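Local coordinates for SspB protein (Streptomyces clavuligerus, PDB 6JUF) that probably acts as a metal-binding DNA nuclease in a phosphorothioation-sensing bacterial defence system against phage, at residues R5-A10 and N157-E162; E18-R23 and K54-A59; F140-L145 and S216-F221; I233-C238 and W311-E316. One frame throughout, in Å; residues are numbered along the deposited sequence.

The four contacts do not touch. Interaction 4 is the core contact: all its touching residues are buried, and two antiparallel helices meet through aromatic and aliphatic side chains. Interaction 3 lies at the surface, where backbone hydrogen bonds pair two strands, with charges on one side and aromatic rings on the other. Interactions 1 and 2 are partly buried, and each combines a phenylalanine with a bridging water; a water also joins two aromatic tips of interaction 4. Strand 142-144 of interaction 3 runs into helix 145-159, whose far end forms interaction 1. Interaction 2, nested in the loop closed by interaction 1, holds the magnesium-binding glutamate; interaction 4 lies across the chain's centre from it.

Interaction 1. Residues R5-A10 and N157-E162; sequences RLAEAA and NLSFPE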
loop_
_atom_site.group_PDB
_atom_site.type_symbol
_atom_site.label_atom_id
_atom_site.label_comp_id
_atom_site.label_asym_id
_atom_site.label_seq_id
_atom_site.Cartn_x
_atom_site.Cartn_y
_atom_site.Cartn_z
ATOM N N ARG B 5 10.932 -32.383 -1.348
ATOM C CA ARG B 5 9.897 -31.555 -1.938
ATOM C C ARG B 5 10.401 -30.124 -2.108
ATOM O O ARG B 5 10.123 -29.447 -3.116
ATOM C CB ARG B 5 8.633 -31.567 -1.094
ATOM C CG ARG B 5 7.795 -32.837 -1.287
ATOM C CD ARG B 5 7.484 -33.444 0.048
ATOM N NE ARG B 5 6.186 -33.061 0.558
ATOM C CZ ARG B 5 5.902 -32.954 1.858
ATOM N NH1 ARG B 5 6.848 -33.154 2.770
ATOM N NH2 ARG B 5 4.683 -32.609 2.239
ATOM N N LEU B 6 11.174 -29.672 -1.140
ATOM C CA LEU B 6 11.560 -28.259 -1.154
ATOM C C LEU B 6 12.530 -27.991 -2.329
ATOM O O LEU B 6 12.385 -26.997 -3.072
ATOM C CB LEU B 6 12.178 -27.849 0.199
ATOM C CG LEU B 6 12.574 -26.343 0.253
ATOM C CD1 LEU B 6 11.382 -25.381 -0.008
ATOM C CD2 LEU B 6 13.280 -25.973 1.558
ATOM N N ALA B 7 13.516 -28.869 -2.517
ATOM C CA ALA B 7 14.402 -28.734 -3.669
ATOM C C ALA B 7 13.659 -28.745 -4.997
ATOM O O ALA B 7 14.043 -28.067 -5.942
ATOM C CB ALA B 7 15.438 -29.857 -3.642
ATOM N N GLU B 8 12.626 -29.565 -5.110
ATOM C CA GLU B 8 11.919 -29.658 -6.361
ATOM C C GLU B 8 11.120 -28.385 -6.646
ATOM O O GLU B 8 10.949 -27.984 -7.806
ATOM C CB GLU B 8 11.043 -30.880 -6.366
ATOM C CG GLU B 8 11.863 -32.154 -6.267
ATOM C CD GLU B 8 10.991 -33.379 -6.378
ATOM O OE1 GLU B 8 11.086 -34.241 -5.480
ATOM O OE2 GLU B 8 10.207 -33.460 -7.364
ATOM N N ALA B 9 10.665 -27.759 -5.576
ATOM C CA ALA B 9 9.815 -26.587 -5.671
ATOM C C ALA B 9 10.642 -25.310 -5.839
ATOM O O ALA B 9 10.204 -24.350 -6.506
ATOM C CB ALA B 9 8.920 -26.456 -4.441
ATOM N N ALA B 10 11.789 -25.268 -5.167
ATOM C CA ALA B 10 12.470 -23.982 -4.980
ATOM C C ALA B 10 13.981 -23.980 -5.189
ATOM O O ALA B 10 14.655 -24.953 -4.920
ATOM C CB ALA B 10 12.135 -23.458 -3.580
ATOM N N ASN B 157 17.990 -29.002 5.392
ATOM C CA ASN B 157 18.890 -30.136 5.571
ATOM C C ASN B 157 18.608 -31.296 4.613
ATOM O O ASN B 157 19.543 -31.896 4.093
ATOM C CB ASN B 157 18.896 -30.563 7.026
ATOM C CG ASN B 157 19.852 -29.720 7.851
ATOM O OD1 ASN B 157 20.927 -29.342 7.382
ATOM N ND2 ASN B 157 19.489 -29.441 9.076
ATOM N N LEU B 158 17.329 -31.577 4.356
ATOM C CA LEU B 158 16.908 -32.715 3.526
ATOM C C LEU B 158 17.046 -32.341 2.052
ATOM O O LEU B 158 17.243 -33.205 1.220
ATOM C CB LEU B 158 15.437 -33.071 3.814
ATOM C CG LEU B 158 14.993 -34.111 4.847
ATOM C CD1 LEU B 158 16.045 -34.363 5.924
ATOM C CD2 LEU B 158 13.640 -33.687 5.443
ATOM N N SER B 159 16.940 -31.038 1.721
ATOM C CA SER B 159 16.829 -30.637 0.309
ATOM C C SER B 159 18.058 -30.041 -0.298
ATOM O O SER B 159 18.279 -30.210 -1.470
ATOM C CB SER B 159 15.658 -29.652 0.077
ATOM O OG SER B 159 14.505 -30.423 -0.097
ATOM N N PHE B 160 18.821 -29.308 0.497
ATOM C CA PHE B 160 20.021 -28.656 0.007
ATOM C C PHE B 160 21.221 -29.095 0.859
ATOM O O PHE B 160 21.413 -28.547 1.937
ATOM C CB PHE B 160 19.869 -27.120 0.042
ATOM C CG PHE B 160 18.635 -26.600 -0.692
ATOM C CD1 PHE B 160 18.518 -26.725 -2.065
ATOM C CD2 PHE B 160 17.595 -25.984 0.010
ATOM C CE1 PHE B 160 17.400 -26.247 -2.729
ATOM C CE2 PHE B 160 16.443 -25.509 -0.624
ATOM C CZ PHE B 160 16.348 -25.620 -2.023
ATOM N N PRO B 161 22.026 -30.075 0.383
ATOM C CA PRO B 161 23.187 -30.481 1.203
ATOM C C PRO B 161 24.095 -29.277 1.567
ATOM O O PRO B 161 24.622 -29.210 2.675
ATOM C CB PRO B 161 23.925 -31.490 0.298
ATOM C CG PRO B 161 22.892 -32.013 -0.651
ATOM C CD PRO B 161 21.900 -30.890 -0.854
ATOM N N GLU B 162 24.254 -28.341 0.641
ATOM C CA GLU B 162 25.192 -27.234 0.796
ATOM C C GLU B 162 24.639 -26.142 1.699
ATOM O O GLU B 162 25.354 -25.601 2.542
ATOM C CB GLU B 162 25.503 -26.640 -0.590
ATOM C CG GLU B 162 25.895 -25.160 -0.603
ATOM C CD GLU B 162 25.446 -24.457 -1.878
ATOM O OE1 GLU B 162 25.741 -24.973 -2.981
ATOM O OE2 GLU B 162 24.800 -23.386 -1.778
HETATM O O HOH W 1 12.157 -30.935 1.466
#
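Ser159, the last residue of helix 145-159, meets the short N-terminal helix 5-9 at Ala7 and Leu6, bringing together two parts of the chain about 150 residues apart. Its CB packs against Ala7 CB at 3.7 Å, and its OG accepts a hydrogen bond from Ala7 N (3.0 Å, N-H...O angle 151°). This N-H belongs to the first turn of helix 5-9, so the hydroxyl satisfies an amide near the helix start. A water that hydrogen-bonds to Ser159 OG at 2.9 Å also accepts from Leu6 N, so two successive amides are tied to the one hydroxyl, directly and through water. Next along the chain, Phe160 places CE2 3.9 Å from Leu6 CD2, the two side chains crossing at about a right angle. With CG anti to the backbone N (chi1 -178°), Leu6 places CG 4.1 Å from the same CE2. Leu6 also touches Val133 of helix 129-137. Ala10 O lies at the edge of the Phe160 ring, in its plane, 3.4 Å from CZ.

Interaction 2. Residues E18-R23 and K54-A59; sequences ETFAPR and KNMVYA
Phe20 packs its ring against Asn55, Met56 and Ala59, with CZ 3.8 Å from Met56 CG and CD2 4.0 Å from Ala59 CB. At the ring's edge, in its plane, Asn55 ND2 lies 4.0 Å from CZ, the amide turned 78° from the ring. Met56 crosses Phe20 at about a right angle and makes a Met-aromatic contact, its SD 5.3 Å from the ring centroid in an oblique position. The methionine chain is extended beyond CG, chi3 (-169°) carrying CE to 4.0 Å from Arg23 NH2. The guanidinium of Arg23 forms its salt bridge with Glu105 of the second subunit, so this packing adjoins the dimer contact. Trp26 meets the Phe20 ring edge-to-face.

Polar contact across the two segments runs through one water. It donates to Glu18 OE2 at 2.9 Å and accepts from Ala59 N of helix 57-66, also at 2.9 Å. Glu18 has been seen to bind magnesium in this protein, although no metal is bound to this chain. In the absence of metal the water ties the carboxylate to a backbone amide, and might help to orient it.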
loop_
_atom_site.group_PDB
_atom_site.type_symbol
_atom_site.label_atom_id
_atom_site.label_comp_id
_atom_site.label_asym_id
_atom_site.label_seq_id
_atom_site.Cartn_x
_atom_site.Cartn_y
_atom_site.Cartn_z
ATOM N N GLU B 18 17.585 -9.279 2.611
ATOM C CA GLU B 18 18.195 -8.660 3.840
ATOM C C GLU B 18 17.174 -8.145 4.818
ATOM O O GLU B 18 17.387 -7.128 5.500
ATOM C CB GLU B 18 19.233 -7.542 3.447
ATOM C CG GLU B 18 20.371 -8.167 2.650
ATOM C CD GLU B 18 21.352 -7.166 2.090
ATOM O OE1 GLU B 18 21.963 -6.533 2.964
ATOM O OE2 GLU B 18 21.598 -7.089 0.864
ATOM N N THR B 19 16.091 -8.895 4.949
ATOM C CA THR B 19 14.929 -8.596 5.824
ATOM C C THR B 19 14.060 -7.448 5.358
ATOM O O THR B 19 13.132 -7.057 6.085
ATOM C CB THR B 19 15.229 -8.410 7.366
ATOM O OG1 THR B 19 15.772 -7.114 7.669
ATOM C CG2 THR B 19 16.189 -9.507 7.891
ATOM N N PHE B 20 14.313 -6.875 4.181
ATOM C CA PHE B 20 13.357 -5.911 3.594
ATOM C C PHE B 20 12.178 -6.656 2.937
ATOM O O PHE B 20 12.405 -7.446 2.034
ATOM C CB PHE B 20 14.051 -5.144 2.475
ATOM C CG PHE B 20 15.082 -4.127 2.982
ATOM C CD1 PHE B 20 14.687 -3.061 3.785
ATOM C CD2 PHE B 20 16.427 -4.269 2.640
ATOM C CE1 PHE B 20 15.610 -2.088 4.225
ATOM C CE2 PHE B 20 17.359 -3.305 3.054
ATOM C CZ PHE B 20 16.942 -2.243 3.864
ATOM N N ALA B 21 10.958 -6.377 3.426
ATOM C CA ALA B 21 9.733 -6.933 2.823
ATOM C C ALA B 21 9.435 -6.178 1.550
ATOM O O ALA B 21 10.011 -5.113 1.320
ATOM C CB ALA B 21 8.595 -6.872 3.825
ATOM N N PRO B 22 8.558 -6.716 0.680
ATOM C CA PRO B 22 8.346 -6.042 -0.619
ATOM C C PRO B 22 7.775 -4.623 -0.462
ATOM O O PRO B 22 7.029 -4.358 0.472
ATOM C CB PRO B 22 7.320 -6.965 -1.336
ATOM C CG PRO B 22 7.505 -8.307 -0.662
ATOM C CD PRO B 22 7.863 -8.013 0.755
ATOM N N ARG B 23 8.099 -3.744 -1.373
ATOM C CA ARG B 23 7.519 -2.426 -1.443
ATOM C C ARG B 23 6.965 -2.176 -2.838
ATOM O O ARG B 23 7.579 -2.619 -3.828
ATOM C CB ARG B 23 8.638 -1.371 -1.239
ATOM C CG ARG B 23 9.478 -1.555 0.026
ATOM C CD ARG B 23 10.284 -0.297 0.362
ATOM N NE ARG B 23 11.296 -0.647 1.350
ATOM C CZ ARG B 23 12.158 0.219 1.856
ATOM N NH1 ARG B 23 12.149 1.483 1.390
ATOM N NH2 ARG B 23 13.081 -0.178 2.737
ATOM N N LYS B 54 22.087 2.239 -1.307
ATOM C CA LYS B 54 23.058 1.236 -1.697
ATOM C C LYS B 54 22.724 -0.198 -1.143
ATOM O O LYS B 54 22.812 -1.202 -1.888
ATOM C CB LYS B 54 24.462 1.783 -1.334
ATOM C CG LYS B 54 25.662 0.946 -1.708
ATOM C CD LYS B 54 25.813 0.820 -3.226
ATOM C CE LYS B 54 26.935 1.674 -3.796
ATOM N NZ LYS B 54 27.257 2.895 -2.989
ATOM N N ASN B 55 22.283 -0.269 0.133
ATOM C CA ASN B 55 22.025 -1.593 0.733
ATOM C C ASN B 55 20.669 -2.142 0.308
ATOM O O ASN B 55 20.330 -3.241 0.692
ATOM C CB ASN B 55 22.131 -1.548 2.257
ATOM C CG ASN B 55 21.144 -0.614 2.872
ATOM O OD1 ASN B 55 20.782 0.404 2.273
ATOM N ND2 ASN B 55 20.673 -0.941 4.053
ATOM N N MET B 56 19.936 -1.376 -0.505
ATOM C CA MET B 56 18.603 -1.828 -1.005
ATOM C C MET B 56 18.588 -2.348 -2.454
ATOM O O MET B 56 17.620 -2.999 -2.890
ATOM C CB MET B 56 17.574 -0.704 -0.850
ATOM C CG MET B 56 17.354 -0.296 0.571
ATOM S SD MET B 56 16.452 1.274 0.509
ATOM C CE MET B 56 16.615 1.714 2.232
ATOM N N VAL B 57 19.702 -2.140 -3.185
ATOM C CA VAL B 57 19.719 -2.528 -4.604
ATOM C C VAL B 57 19.440 -4.019 -4.820
ATOM O O VAL B 57 18.627 -4.407 -5.653
ATOM C CB VAL B 57 20.996 -2.061 -5.317
ATOM C CG1 VAL B 57 21.020 -2.564 -6.769
ATOM C CG2 VAL B 57 21.174 -0.516 -5.231
ATOM N N TYR B 58 20.171 -4.852 -4.103
ATOM C CA TYR B 58 20.004 -6.278 -4.268
ATOM C C TYR B 58 18.607 -6.774 -3.861
ATOM O O TYR B 58 18.011 -7.586 -4.552
ATOM C CB TYR B 58 21.116 -7.065 -3.556
ATOM C CG TYR B 58 21.273 -8.362 -4.243
ATOM C CD1 TYR B 58 22.218 -8.473 -5.231
ATOM C CD2 TYR B 58 20.449 -9.475 -3.929
ATOM C CE1 TYR B 58 22.371 -9.608 -5.918
ATOM C CE2 TYR B 58 20.604 -10.673 -4.645
ATOM C CZ TYR B 58 21.582 -10.696 -5.630
ATOM O OH TYR B 58 21.810 -11.861 -6.315
ATOM N N ALA B 59 18.113 -6.265 -2.741
ATOM C CA ALA B 59 16.761 -6.645 -2.294
ATOM C C ALA B 59 15.729 -6.298 -3.371
ATOM O O ALA B 59 14.834 -7.072 -3.665
ATOM C CB ALA B 59 16.428 -5.982 -0.967
HETATM O O HOH W 2 19.796 -5.323 -0.534
#

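Interaction 3. Residues F140-L145 and S216-F221; sequences FSRFTL and SSEWEF
Phe143 and Trp219 form an antiparallel hydrogen-bonded pair, joining strand 142-144, at the edge of a three-stranded sheet, to central strand 218-221. Phe143 N donates to Trp219 O at 2.8 Å, and Trp219 N returns a bond to Phe143 O at 2.9 Å; Phe221 N to Ser141 O adds a third. Phe143 CG sits between the backbone N and the carbonyl carbon (chi1 47°), 4.1 Å from Trp219 O. The ring turns one face to this oxygen, 4.0 Å above its plane and offset toward the rim, and CE2 meets Phe221 CE2 at 3.8 Å, the ring planes inclined at 52°. Leu145 brings CD2 to 3.4 Å from Trp219 CD1, and helix 166-180 touches both residues through Thr177.

On the other face Arg142 reaches between two carboxylates: NH1 forms a salt bridge with Glu218 OE2 at 3.1 Å, and NE a long one with Glu220 OE2 at 3.9 Å. The Glu218 carboxylate stands nearly perpendicular to the guanidinium, whereas Glu220 OE2 lies at its edge, in plane. Val211 of flanking strand 208-211 touches both Arg142 and Glu218. Arg142 thus probably offsets part of the repulsion between the two carboxylates, Glu218 being the closer.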
loop_
_atom_site.group_PDB
_atom_site.type_symbol
_atom_site.label_atom_id
_atom_site.label_comp_id
_atom_site.label_asym_id
_atom_site.label_seq_id
_atom_site.Cartn_x
_atom_site.Cartn_y
_atom_site.Cartn_z
ATOM N N PHE B 140 2.119 -27.305 10.851
ATOM C CA PHE B 140 1.338 -26.468 11.771
ATOM C C PHE B 140 1.001 -25.120 11.124
ATOM O O PHE B 140 1.684 -24.680 10.193
ATOM C CB PHE B 140 2.051 -26.279 13.164
ATOM C CG PHE B 140 3.524 -25.929 13.055
ATOM C CD1 PHE B 140 4.498 -26.843 13.419
ATOM C CD2 PHE B 140 3.928 -24.685 12.518
ATOM C CE1 PHE B 140 5.846 -26.538 13.278
ATOM C CE2 PHE B 140 5.290 -24.371 12.384
ATOM C CZ PHE B 140 6.237 -25.319 12.770
ATOM N N SER B 141 -0.055 -24.488 11.613
ATOM C CA SER B 141 -0.458 -23.125 11.190
ATOM C C SER B 141 -0.226 -22.099 12.256
ATOM O O SER B 141 -0.248 -20.879 11.951
ATOM C CB SER B 141 -1.939 -23.078 10.765
ATOM O OG SER B 141 -2.065 -23.636 9.457
ATOM N N ARG B 142 -0.034 -22.534 13.500
ATOM C CA ARG B 142 0.293 -21.634 14.605
ATOM C C ARG B 142 1.700 -21.959 15.110
ATOM O O ARG B 142 2.064 -23.108 15.274
ATOM C CB ARG B 142 -0.770 -21.741 15.713
ATOM C CG ARG B 142 -0.421 -20.885 16.903
ATOM C CD ARG B 142 -1.070 -21.395 18.151
ATOM N NE ARG B 142 -2.088 -20.468 18.584
ATOM C CZ ARG B 142 -2.315 -20.172 19.864
ATOM N NH1 ARG B 142 -1.565 -20.723 20.844
ATOM N NH2 ARG B 142 -3.272 -19.301 20.168
ATOM N N PHE B 143 2.516 -20.912 15.339
ATOM C CA PHE B 143 3.914 -21.177 15.622
ATOM C C PHE B 143 4.589 -19.982 16.288
ATOM O O PHE B 143 4.219 -18.815 16.053
ATOM C CB PHE B 143 4.652 -21.478 14.315
ATOM C CG PHE B 143 4.337 -20.497 13.217
ATOM C CD1 PHE B 143 5.106 -19.343 13.060
ATOM C CD2 PHE B 143 3.257 -20.706 12.361
ATOM C CE1 PHE B 143 4.819 -18.431 12.031
ATOM C CE2 PHE B 143 2.958 -19.814 11.354
ATOM C CZ PHE B 143 3.721 -18.671 11.194
ATOM N N THR B 144 5.666 -20.260 17.003
ATOM C CA THR B 144 6.618 -19.184 17.300
ATOM C C THR B 144 7.554 -19.049 16.092
ATOM O O THR B 144 7.663 -19.956 15.250
ATOM C CB THR B 144 7.467 -19.543 18.536
ATOM O OG1 THR B 144 8.296 -20.697 18.270
ATOM C CG2 THR B 144 6.554 -19.770 19.721
ATOM N N LEU B 145 8.229 -17.911 16.006
ATOM C CA LEU B 145 9.220 -17.725 14.946
ATOM C C LEU B 145 10.329 -18.793 15.013
ATOM O O LEU B 145 10.801 -19.286 13.972
ATOM C CB LEU B 145 9.743 -16.250 14.922
ATOM C CG LEU B 145 8.583 -15.244 14.689
ATOM C CD1 LEU B 145 9.076 -13.816 14.481
ATOM C CD2 LEU B 145 7.622 -15.645 13.541
ATOM N N SER B 216 5.396 -13.712 25.249
ATOM C CA SER B 216 4.874 -14.936 24.619
ATOM C C SER B 216 4.533 -14.952 23.102
ATOM O O SER B 216 3.436 -15.345 22.689
ATOM C CB SER B 216 3.711 -15.440 25.448
ATOM O OG SER B 216 3.313 -16.708 24.990
ATOM N N SER B 217 5.445 -14.374 22.339
ATOM C CA SER B 217 5.978 -14.888 21.071
ATOM C C SER B 217 5.176 -15.583 19.932
ATOM O O SER B 217 5.850 -16.166 19.079
ATOM C CB SER B 217 7.122 -15.841 21.428
ATOM O OG SER B 217 6.698 -16.737 22.435
ATOM N N GLU B 218 3.836 -15.552 19.850
ATOM C CA GLU B 218 3.187 -16.490 18.879
ATOM C C GLU B 218 2.437 -15.905 17.662
ATOM O O GLU B 218 1.889 -14.822 17.751
ATOM C CB GLU B 218 2.250 -17.456 19.599
ATOM C CG GLU B 218 2.878 -18.397 20.601
ATOM C CD GLU B 218 1.853 -19.369 21.108
ATOM O OE1 GLU B 218 1.370 -19.104 22.218
ATOM O OE2 GLU B 218 1.513 -20.358 20.397
ATOM N N TRP B 219 2.384 -16.627 16.540
ATOM C CA TRP B 219 1.751 -16.143 15.303
ATOM C C TRP B 219 1.007 -17.284 14.652
ATOM O O TRP B 219 1.207 -18.459 14.965
ATOM C CB TRP B 219 2.766 -15.695 14.279
ATOM C CG TRP B 219 3.751 -14.737 14.871
ATOM C CD1 TRP B 219 4.918 -15.023 15.550
ATOM C CD2 TRP B 219 3.656 -13.282 14.841
ATOM N NE1 TRP B 219 5.550 -13.862 15.930
ATOM C CE2 TRP B 219 4.839 -12.781 15.522
ATOM C CE3 TRP B 219 2.737 -12.388 14.329
ATOM C CZ2 TRP B 219 5.071 -11.413 15.696
ATOM C CZ3 TRP B 219 2.959 -10.993 14.493
ATOM C CH2 TRP B 219 4.121 -10.524 15.153
ATOM N N GLU B 220 0.099 -16.941 13.735
ATOM C CA GLU B 220 -0.589 -17.993 12.997
ATOM C C GLU B 220 -1.053 -17.526 11.634
ATOM O O GLU B 220 -1.379 -16.338 11.453
ATOM C CB GLU B 220 -1.755 -18.556 13.787
ATOM C CG GLU B 220 -2.905 -17.601 14.005
ATOM C CD GLU B 220 -3.991 -18.222 14.860
ATOM O OE1 GLU B 220 -4.953 -17.521 15.086
ATOM O OE2 GLU B 220 -3.882 -19.377 15.327
ATOM N N PHE B 221 -1.084 -18.465 10.687
ATOM C CA PHE B 221 -1.778 -18.215 9.446
ATOM C C PHE B 221 -3.268 -18.224 9.793
ATOM O O PHE B 221 -3.740 -19.021 10.606
ATOM C CB PHE B 221 -1.322 -19.161 8.290
ATOM C CG PHE B 221 0.104 -18.929 7.870
ATOM C CD1 PHE B 221 0.494 -17.652 7.391
ATOM C CD2 PHE B 221 1.082 -19.916 8.017
ATOM C CE1 PHE B 221 1.820 -17.394 7.046
ATOM C CE2 PHE B 221 2.396 -19.675 7.626
ATOM C CZ PHE B 221 2.764 -18.403 7.158
#

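Interaction 4. Residues I233-C238 and W311-E316; sequences IIAYAC and WDVLDE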
loop_
_atom_site.group_PDB
_atom_site.type_symbol
_atom_site.label_atom_id
_atom_site.label_comp_id
_atom_site.label_asym_id
_atom_site.label_seq_id
_atom_site.Cartn_x
_atom_site.Cartn_y
_atom_site.Cartn_z
ATOM N N ILE B 233 -9.418 -14.959 -9.563
ATOM C CA ILE B 233 -8.012 -15.202 -9.132
ATOM C C ILE B 233 -7.826 -16.646 -8.608
ATOM O O ILE B 233 -6.861 -17.336 -8.949
ATOM C CB ILE B 233 -7.527 -14.168 -8.074
ATOM C CG1 ILE B 233 -7.529 -12.717 -8.599
ATOM C CG2 ILE B 233 -6.130 -14.569 -7.533
ATOM C CD1 ILE B 233 -6.620 -12.465 -9.793
ATOM N N ILE B 234 -8.818 -17.111 -7.842
ATOM C CA ILE B 234 -8.882 -18.525 -7.411
ATOM C C ILE B 234 -8.865 -19.469 -8.625
ATOM O O ILE B 234 -8.046 -20.391 -8.721
ATOM C CB ILE B 234 -10.080 -18.786 -6.486
ATOM C CG1 ILE B 234 -9.925 -17.972 -5.172
ATOM C CG2 ILE B 234 -10.186 -20.274 -6.167
ATOM C CD1 ILE B 234 -11.211 -17.873 -4.322
ATOM N N ALA B 235 -9.789 -19.219 -9.577
ATOM C CA ALA B 235 -9.881 -20.096 -10.758
ATOM C C ALA B 235 -8.604 -20.100 -11.612
ATOM O O ALA B 235 -8.122 -21.147 -12.060
ATOM C CB ALA B 235 -11.114 -19.710 -11.580
ATOM N N TYR B 236 -8.030 -18.902 -11.810
ATOM C CA TYR B 236 -6.769 -18.819 -12.532
ATOM C C TYR B 236 -5.687 -19.708 -11.824
ATOM O O TYR B 236 -4.951 -20.442 -12.462
ATOM C CB TYR B 236 -6.300 -17.337 -12.597
ATOM C CG TYR B 236 -4.770 -17.231 -12.745
ATOM C CD1 TYR B 236 -4.161 -17.433 -13.950
ATOM C CD2 TYR B 236 -3.969 -16.940 -11.611
ATOM C CE1 TYR B 236 -2.761 -17.356 -14.073
ATOM C CE2 TYR B 236 -2.590 -16.852 -11.710
ATOM C CZ TYR B 236 -1.987 -17.098 -12.953
ATOM O OH TYR B 236 -0.628 -17.044 -13.035
ATOM N N ALA B 237 -5.613 -19.553 -10.489
ATOM C CA ALA B 237 -4.606 -20.294 -9.742
ATOM C C ALA B 237 -4.786 -21.790 -9.823
ATOM O O ALA B 237 -3.811 -22.546 -9.994
ATOM C CB ALA B 237 -4.568 -19.813 -8.290
ATOM N N CYS B 238 -6.069 -22.218 -9.789
ATOM C CA CYS B 238 -6.367 -23.645 -9.959
ATOM C C CYS B 238 -5.886 -24.214 -11.308
ATOM O O CYS B 238 -5.256 -25.258 -11.386
ATOM C CB CYS B 238 -7.870 -23.898 -9.754
ATOM S SG CYS B 238 -8.445 -23.646 -8.065
ATOM N N TRP B 311 -5.139 -18.067 -18.264
ATOM C CA TRP B 311 -4.955 -16.723 -18.686
ATOM C C TRP B 311 -6.185 -16.063 -19.281
ATOM O O TRP B 311 -6.276 -14.857 -19.193
ATOM C CB TRP B 311 -3.712 -16.590 -19.572
ATOM C CG TRP B 311 -2.532 -16.493 -18.665
ATOM C CD1 TRP B 311 -1.722 -17.515 -18.186
ATOM C CD2 TRP B 311 -2.032 -15.292 -18.060
ATOM N NE1 TRP B 311 -0.778 -17.024 -17.359
ATOM C CE2 TRP B 311 -0.907 -15.690 -17.242
ATOM C CE3 TRP B 311 -2.392 -13.949 -18.116
ATOM C CZ2 TRP B 311 -0.185 -14.768 -16.482
ATOM C CZ3 TRP B 311 -1.660 -13.024 -17.398
ATOM C CH2 TRP B 311 -0.576 -13.430 -16.569
ATOM N N ASP B 312 -7.064 -16.772 -19.976
ATOM C CA ASP B 312 -8.363 -16.178 -20.347
ATOM C C ASP B 312 -9.082 -15.696 -19.104
ATOM O O ASP B 312 -9.600 -14.578 -19.078
ATOM C CB ASP B 312 -9.254 -17.166 -21.099
ATOM C CG ASP B 312 -8.719 -17.522 -22.482
ATOM O OD1 ASP B 312 -7.892 -16.735 -23.003
ATOM O OD2 ASP B 312 -9.087 -18.602 -23.010
ATOM N N VAL B 313 -9.167 -16.551 -18.094
ATOM C CA VAL B 313 -9.922 -16.243 -16.882
ATOM C C VAL B 313 -9.252 -15.047 -16.170
ATOM O O VAL B 313 -9.906 -14.114 -15.730
ATOM C CB VAL B 313 -9.888 -17.468 -15.940
ATOM C CG1 VAL B 313 -10.362 -17.145 -14.520
ATOM C CG2 VAL B 313 -10.754 -18.588 -16.499
ATOM N N LEU B 314 -7.942 -15.051 -16.086
ATOM C CA LEU B 314 -7.234 -13.963 -15.411
ATOM C C LEU B 314 -7.349 -12.638 -16.199
ATOM O O LEU B 314 -7.594 -11.630 -15.626
ATOM C CB LEU B 314 -5.748 -14.308 -15.218
ATOM C CG LEU B 314 -4.900 -13.262 -14.489
ATOM C CD1 LEU B 314 -5.495 -12.906 -13.121
ATOM C CD2 LEU B 314 -3.466 -13.761 -14.293
ATOM N N ASP B 315 -7.213 -12.665 -17.513
ATOM C CA ASP B 315 -7.334 -11.449 -18.272
ATOM C C ASP B 315 -8.748 -10.912 -18.164
ATOM O O ASP B 315 -8.926 -9.673 -18.145
ATOM C CB ASP B 315 -6.942 -11.693 -19.717
ATOM C CG ASP B 315 -6.476 -10.415 -20.425
ATOM O OD1 ASP B 315 -5.934 -9.533 -19.714
ATOM O OD2 ASP B 315 -6.585 -10.328 -21.649
ATOM N N GLU B 316 -9.748 -11.778 -18.089
ATOM C CA GLU B 316 -11.120 -11.299 -17.925
ATOM C C GLU B 316 -11.280 -10.506 -16.644
ATOM O O GLU B 316 -12.008 -9.503 -16.588
ATOM C CB GLU B 316 -12.054 -12.463 -17.906
ATOM C CG GLU B 316 -12.203 -13.035 -19.296
ATOM C CD GLU B 316 -12.795 -14.401 -19.269
ATOM O OE1 GLU B 316 -13.503 -14.670 -18.291
ATOM O OE2 GLU B 316 -12.613 -15.160 -20.261
HETATM O O HOH W 3 0.539 -18.309 -15.087
#
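The Tyr236 ring carries Leu314 on one face and Trp311 at its edge. Leu314 CD2 stands over the ring centre in a CH-pi contact, 3.7 Å from the centroid and 12° off the normal, while Leu314 CB lies 3.7 Å from Tyr236 CD1. Tyr236 CG, anti to the backbone N and beside the carbonyl carbon, is 4.0 Å from the same Leu314 CB. The edge of Tyr236 points at the face of the Trp311 indole, with CE1 3.9 Å from Trp311 NE1 and the planes at 76°: a T-shaped pair. Leu314 CD2 also lies over an indole face, toward its rim, so this single methyl group packs on both rings. Tyr236 and Trp311 run side by side and point the same way, bringing their polar atoms to a common water that accepts from Trp311 NE1 at 2.9 Å and hydrogen-bonds to Tyr236 OH at 2.7 Å. Tyr236 OH is further bonded to Trp116 NE1, giving this buried hydroxyl two partners.

The backbones behind these side chains belong to an antiparallel helix pair, 231-243 and 306-317, whose axes in the two segments approach to 8.4 Å at 159°. Helix 107-118 covers the pair through Leu112, which touches both Tyr236 and Leu314. Trp89 and Trp93 add further edge-to-face contacts to Trp311.

Val313 CG1 packs against Ala235 CB and near Tyr236 N. Ile233 starts out away from the partner helix, but its CD1 lies 3.5 Å from Leu314 CD1.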